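Local coordinates for hypothetical protein (Bacteroides uniformis ATCC 8492, PDB 4QRL) that is of unknown function but has the lipocalin-like barrel fold and, as in its relatives, may bind a small hydrophobic ligand, at residues L9-L15 against V31-Q36; F35-S41 against T53-Y58. All blocks are in the same frame, centred on the assembly; numbering follows the deposited sequence.

Interaction 1. Residues L9-L15 against V31-Q36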
# COMPACT_ATOMS: atom_id res chain seq x y z
N LEU A 9 -5.61 12.12 1.37
CA LEU A 9 -5.21 10.73 1.61
C LEU A 9 -6.40 9.82 1.90
O LEU A 9 -6.36 8.65 1.53
CB LEU A 9 -4.17 10.63 2.75
CG LEU A 9 -3.50 9.26 2.93
CD1 LEU A 9 -2.69 8.85 1.68
CD2 LEU A 9 -2.64 9.21 4.19
N ALA A 10 -7.44 10.36 2.57
CA ALA A 10 -8.62 9.61 2.98
C ALA A 10 -9.34 8.93 1.82
O ALA A 10 -9.59 9.54 0.79
CB ALA A 10 -9.59 10.52 3.72
N GLY A 11 -9.67 7.66 2.03
CA GLY A 11 -10.39 6.85 1.05
C GLY A 11 -9.62 5.67 0.50
O GLY A 11 -8.59 5.26 1.05
N LYS A 12 -10.08 5.17 -0.67
CA LYS A 12 -9.55 3.98 -1.31
C LYS A 12 -8.73 4.35 -2.52
O LYS A 12 -9.08 5.26 -3.26
CB LYS A 12 -10.70 3.02 -1.68
CG LYS A 12 -10.20 1.65 -2.16
CD LYS A 12 -11.38 0.73 -2.48
CE LYS A 12 -11.64 -0.27 -1.39
NZ LYS A 12 -12.16 0.36 -0.15
N TRP A 13 -7.66 3.60 -2.70
CA TRP A 13 -6.67 3.83 -3.72
C TRP A 13 -6.32 2.57 -4.46
O TRP A 13 -5.97 1.56 -3.83
CB TRP A 13 -5.39 4.36 -3.03
CG TRP A 13 -5.53 5.71 -2.42
CD1 TRP A 13 -5.75 6.00 -1.11
CD2 TRP A 13 -5.28 6.96 -3.08
NE1 TRP A 13 -5.78 7.38 -0.93
CE2 TRP A 13 -5.49 7.99 -2.13
CE3 TRP A 13 -4.96 7.31 -4.40
CZ2 TRP A 13 -5.31 9.34 -2.45
CZ3 TRP A 13 -4.90 8.67 -4.74
CH2 TRP A 13 -5.08 9.66 -3.77
N GLN A 14 -6.41 2.61 -5.79
CA GLN A 14 -6.01 1.44 -6.59
C GLN A 14 -4.53 1.54 -6.87
O GLN A 14 -4.10 2.52 -7.45
CB GLN A 14 -6.78 1.39 -7.91
CG GLN A 14 -6.30 0.20 -8.79
CD GLN A 14 -6.96 0.13 -10.14
OE1 GLN A 14 -7.30 1.14 -10.74
NE2 GLN A 14 -7.10 -1.09 -10.66
N LEU A 15 -3.76 0.50 -6.50
CA LEU A 15 -2.33 0.48 -6.81
C LEU A 15 -2.23 0.05 -8.27
O LEU A 15 -2.55 -1.09 -8.62
CB LEU A 15 -1.55 -0.45 -5.86
CG LEU A 15 -0.03 -0.16 -5.66
CD1 LEU A 15 0.52 -0.91 -4.43
CD2 LEU A 15 0.79 -0.57 -6.88
N VAL A 31 -4.67 -4.74 -6.25
CA VAL A 31 -4.37 -4.27 -4.89
C VAL A 31 -4.98 -2.90 -4.67
O VAL A 31 -4.84 -2.02 -5.52
CB VAL A 31 -2.85 -4.25 -4.61
CG1 VAL A 31 -2.57 -3.76 -3.19
CG2 VAL A 31 -2.21 -5.62 -4.85
N PHE A 32 -5.64 -2.75 -3.51
CA PHE A 32 -6.35 -1.51 -3.15
C PHE A 32 -6.00 -1.14 -1.74
O PHE A 32 -6.15 -1.99 -0.85
CB PHE A 32 -7.88 -1.71 -3.30
CG PHE A 32 -8.30 -2.06 -4.71
CD1 PHE A 32 -8.15 -3.35 -5.21
CD2 PHE A 32 -8.72 -1.06 -5.58
CE1 PHE A 32 -8.47 -3.66 -6.53
CE2 PHE A 32 -9.06 -1.38 -6.91
CZ PHE A 32 -8.95 -2.67 -7.37
N TYR A 33 -5.48 0.08 -1.52
CA TYR A 33 -5.14 0.54 -0.15
C TYR A 33 -6.22 1.47 0.33
O TYR A 33 -6.74 2.26 -0.45
CB TYR A 33 -3.78 1.29 -0.10
CG TYR A 33 -2.50 0.48 -0.13
CD1 TYR A 33 -2.49 -0.85 -0.55
CD2 TYR A 33 -1.28 1.08 0.16
CE1 TYR A 33 -1.31 -1.58 -0.60
CE2 TYR A 33 -0.09 0.37 0.07
CZ TYR A 33 -0.11 -0.96 -0.31
OH TYR A 33 1.07 -1.67 -0.36
N ASN A 34 -6.52 1.44 1.62
CA ASN A 34 -7.55 2.29 2.17
C ASN A 34 -7.03 2.95 3.43
O ASN A 34 -6.38 2.29 4.27
CB ASN A 34 -8.79 1.44 2.45
CG ASN A 34 -10.00 2.23 2.79
OD1 ASN A 34 -10.30 2.50 3.96
ND2 ASN A 34 -10.71 2.62 1.76
N PHE A 35 -7.22 4.27 3.51
CA PHE A 35 -6.78 5.09 4.64
C PHE A 35 -7.99 5.75 5.27
O PHE A 35 -8.69 6.52 4.61
CB PHE A 35 -5.76 6.15 4.17
CG PHE A 35 -4.54 5.60 3.46
CD1 PHE A 35 -3.41 5.21 4.18
CD2 PHE A 35 -4.51 5.52 2.07
CE1 PHE A 35 -2.29 4.69 3.51
CE2 PHE A 35 -3.40 4.96 1.41
CZ PHE A 35 -2.27 4.62 2.12
N GLN A 36 -8.25 5.48 6.57
CA GLN A 36 -9.38 6.16 7.20
C GLN A 36 -9.04 6.54 8.65
O GLN A 36 -9.12 5.68 9.53
CB GLN A 36 -10.66 5.30 7.16
CG GLN A 36 -11.33 5.15 5.77
CD GLN A 36 -11.97 6.40 5.20
OE1 GLN A 36 -12.17 7.42 5.88
NE2 GLN A 36 -12.35 6.34 3.93
O HOH W 1 -4.74 -2.52 -8.27

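Interaction 2. Residues F35-S41 against T53-Y58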
# COMPACT_ATOMS: atom_id res chain seq x y z
N PHE A 35 -7.22 4.27 3.51
CA PHE A 35 -6.78 5.09 4.64
C PHE A 35 -7.99 5.75 5.27
O PHE A 35 -8.69 6.52 4.61
CB PHE A 35 -5.76 6.15 4.17
CG PHE A 35 -4.54 5.60 3.46
CD1 PHE A 35 -3.41 5.21 4.18
CD2 PHE A 35 -4.51 5.52 2.07
CE1 PHE A 35 -2.29 4.69 3.51
CE2 PHE A 35 -3.40 4.96 1.41
CZ PHE A 35 -2.27 4.62 2.12
N GLN A 36 -8.25 5.48 6.57
CA GLN A 36 -9.38 6.16 7.20
C GLN A 36 -9.04 6.54 8.65
O GLN A 36 -9.12 5.68 9.53
CB GLN A 36 -10.66 5.30 7.16
CG GLN A 36 -11.33 5.15 5.77
CD GLN A 36 -11.97 6.40 5.20
OE1 GLN A 36 -12.17 7.42 5.88
NE2 GLN A 36 -12.35 6.34 3.93
N LYS A 37 -8.65 7.81 8.86
CA LYS A 37 -8.31 8.42 10.17
C LYS A 37 -7.43 7.47 11.02
O LYS A 37 -7.80 7.10 12.14
CB LYS A 37 -9.59 8.79 10.94
CG LYS A 37 -10.55 9.67 10.12
CD LYS A 37 -11.71 10.23 10.95
CE LYS A 37 -12.47 11.31 10.21
NZ LYS A 37 -11.56 12.36 9.66
N GLY A 38 -6.28 7.08 10.45
CA GLY A 38 -5.33 6.20 11.13
C GLY A 38 -5.48 4.73 10.81
O GLY A 38 -4.51 3.99 10.91
N SER A 39 -6.69 4.28 10.44
CA SER A 39 -6.91 2.88 10.06
C SER A 39 -6.47 2.60 8.62
O SER A 39 -6.81 3.34 7.70
CB SER A 39 -8.39 2.50 10.19
OG SER A 39 -8.78 2.27 11.53
N PHE A 40 -5.69 1.55 8.45
CA PHE A 40 -5.22 1.10 7.16
C PHE A 40 -5.79 -0.26 6.86
O PHE A 40 -5.86 -1.13 7.73
CB PHE A 40 -3.67 1.02 7.13
CG PHE A 40 -3.14 0.48 5.82
CD1 PHE A 40 -3.01 1.30 4.70
CD2 PHE A 40 -2.76 -0.86 5.71
CE1 PHE A 40 -2.48 0.80 3.51
CE2 PHE A 40 -2.26 -1.37 4.51
CZ PHE A 40 -2.11 -0.53 3.41
N SER A 41 -6.13 -0.47 5.60
CA SER A 41 -6.54 -1.76 5.14
C SER A 41 -6.16 -1.88 3.67
O SER A 41 -6.06 -0.87 2.97
CB SER A 41 -8.03 -2.02 5.39
OG SER A 41 -8.90 -1.11 4.77
N THR A 53 -8.05 -9.48 2.81
CA THR A 53 -7.87 -8.13 3.34
C THR A 53 -6.83 -8.17 4.45
O THR A 53 -6.86 -9.05 5.33
CB THR A 53 -9.19 -7.51 3.84
OG1 THR A 53 -10.21 -7.70 2.87
CG2 THR A 53 -9.06 -6.00 4.18
N PHE A 54 -5.90 -7.22 4.39
CA PHE A 54 -4.88 -7.01 5.41
C PHE A 54 -5.28 -5.77 6.19
O PHE A 54 -5.80 -4.81 5.62
CB PHE A 54 -3.50 -6.85 4.79
CG PHE A 54 -3.07 -8.04 3.98
CD1 PHE A 54 -3.38 -8.14 2.63
CD2 PHE A 54 -2.36 -9.09 4.57
CE1 PHE A 54 -2.98 -9.26 1.87
CE2 PHE A 54 -1.97 -10.21 3.82
CZ PHE A 54 -2.26 -10.27 2.48
N PHE A 55 -5.01 -5.76 7.49
CA PHE A 55 -5.40 -4.63 8.33
C PHE A 55 -4.21 -4.10 9.09
O PHE A 55 -3.31 -4.85 9.47
CB PHE A 55 -6.50 -5.03 9.33
CG PHE A 55 -7.80 -5.41 8.68
CD1 PHE A 55 -8.04 -6.72 8.27
CD2 PHE A 55 -8.80 -4.45 8.46
CE1 PHE A 55 -9.25 -7.07 7.67
CE2 PHE A 55 -10.00 -4.80 7.85
CZ PHE A 55 -10.22 -6.11 7.46
N GLY A 56 -4.28 -2.81 9.37
CA GLY A 56 -3.24 -2.14 10.12
C GLY A 56 -3.58 -0.71 10.44
O GLY A 56 -4.75 -0.31 10.50
N ASN A 57 -2.53 0.04 10.70
CA ASN A 57 -2.60 1.45 11.01
C ASN A 57 -1.56 2.18 10.21
O ASN A 57 -0.61 1.58 9.73
CB ASN A 57 -2.36 1.66 12.51
CG ASN A 57 -3.53 1.30 13.35
OD1 ASN A 57 -4.37 2.14 13.72
ND2 ASN A 57 -3.61 0.05 13.67
N TYR A 58 -1.71 3.50 10.14
CA TYR A 58 -0.73 4.37 9.52
C TYR A 58 -0.65 5.67 10.33
O TYR A 58 -1.60 6.08 11.00
CB TYR A 58 -1.04 4.63 8.04
CG TYR A 58 -2.23 5.54 7.85
CD1 TYR A 58 -3.53 5.04 7.86
CD2 TYR A 58 -2.06 6.92 7.70
CE1 TYR A 58 -4.64 5.88 7.74
CE2 TYR A 58 -3.17 7.78 7.59
CZ TYR A 58 -4.45 7.25 7.57
OH TYR A 58 -5.54 8.07 7.51

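Interaction 1. Residues L9-L15 against V31-Q36
Gly-11 and Phe-35 form an antiparallel hydrogen-bonded pair in which Gly-11 N gives to Phe-35 O (3.0 Å) and Phe-35 N gives back to Gly-11 O (3.0 Å). Trp-13 and Tyr-33 repeat the exchange with shorter, more bent bonds, Trp-13 N to Tyr-33 O (2.8 Å) and Tyr-33 N to Trp-13 O (2.8 Å). Farther along, Leu-15 N still donates to Val-31 O, but a water accepts from Val-31 N and lies against Leu-15 O, to which it probably donates. The Gly-Lys-Trp run at 11-13 matches the G-x-W signature at the start of the first barrel strand in lipocalins; a CB on Gly-11 would press against the carbonyl O of Ala-10. Inside the barrel, Trp-13 NE1 donates to Leu-9 O (2.8 Å, 178° at the hydrogen) within the indole plane, which fixes the turn of the ring. Trp-13 CD1 then meets the edge of the Phe-35 ring at CD2 (3.4 Å). One face of that same ring carries Leu-9 CD1, a CH-pi contact 4.0 Å from the Phe-35 centroid. On the outer face, Gln-14 and Phe-32 run side by side. The extended Gln-14 chain, its CG anti to the backbone N (chi1 177°), follows the ring, with CG touching Phe-32 CE2 (3.7 Å) and the amide plane 12° from the ring plane; Gln-14 OE1 accepts a bond from Arg-114.

Interaction 2. Residues F35-S41 against T53-Y58
Tyr-58 lies with its ring between Phe-35 and Gly-38, where the chain reverses through a type I' turn from Gln-36 to Ser-39 and enters the antiparallel hairpin of strands 39-45 and 51-61 in the lipocalin-like barrel. The packing round this ring is tight. Phe-35 points an edge at one face of the tyrosine in a T-shaped pair, CD1 standing over the centre of the ring and 3.7 Å from Tyr-58 CD1, the planes 89° apart. Gly-38 CA lies over the opposite face, 4.0 Å from the Tyr-58 centroid, and Ser-39 O comes to the ring edge at Tyr-58 CE1 (3.3 Å). With CG set between the backbone N and the carbonyl carbon (chi1 73°), the ring folds back over the turn and brings its hydroxyl to Gly-38 N, which donates to Tyr-58 OH (3.2 Å, 179° at the hydrogen). Tyr-58 N in turn gives to Gly-38 O (2.9 Å), so one residue grips both ends of the glycine. A valine in its place has no hydroxyl and no ring, and would probably leave Gly-38 N without this partner and a gap between Phe-35 and Gly-38. The outward face is looser and nearer solvent: the side chains of Ser-41 and exposed Phe-55 touch lightly, Ser-41 CB to Phe-55 CD2 (4.0 Å), and Phe-55 N is held by Ser-73 OG. Between Tyr-58 and this pair, Phe-40 and Gly-56 form a hydrogen-bonded pair, Gly-56 N donating to Phe-40 O at 2.8 Å.

Overall arrangement
From the N terminus, the chain enters strand 11-19 and returns as strand 25-36, and interaction 1 closes this first hairpin. The tight turn after Gln-36 leads straight into strand 39-45, and interaction 2 closes the next hairpin when strand 51-61 comes back beside it. The two contacts follow in series without nesting, sharing only Phe-35 and Gln-36. Strand 25-36 serves both, so residues 9-15, 31-36, 39-41 and 53-58 lie in order across the first four strands of the barrel. Asn-34 N, probably hydrogen-bonded to Ser-41 O, joins the middle pair, while Tyr-33 packs on Phe-40 inside the barrel, and Leu-9, in the segment before the first strand, on Tyr-58.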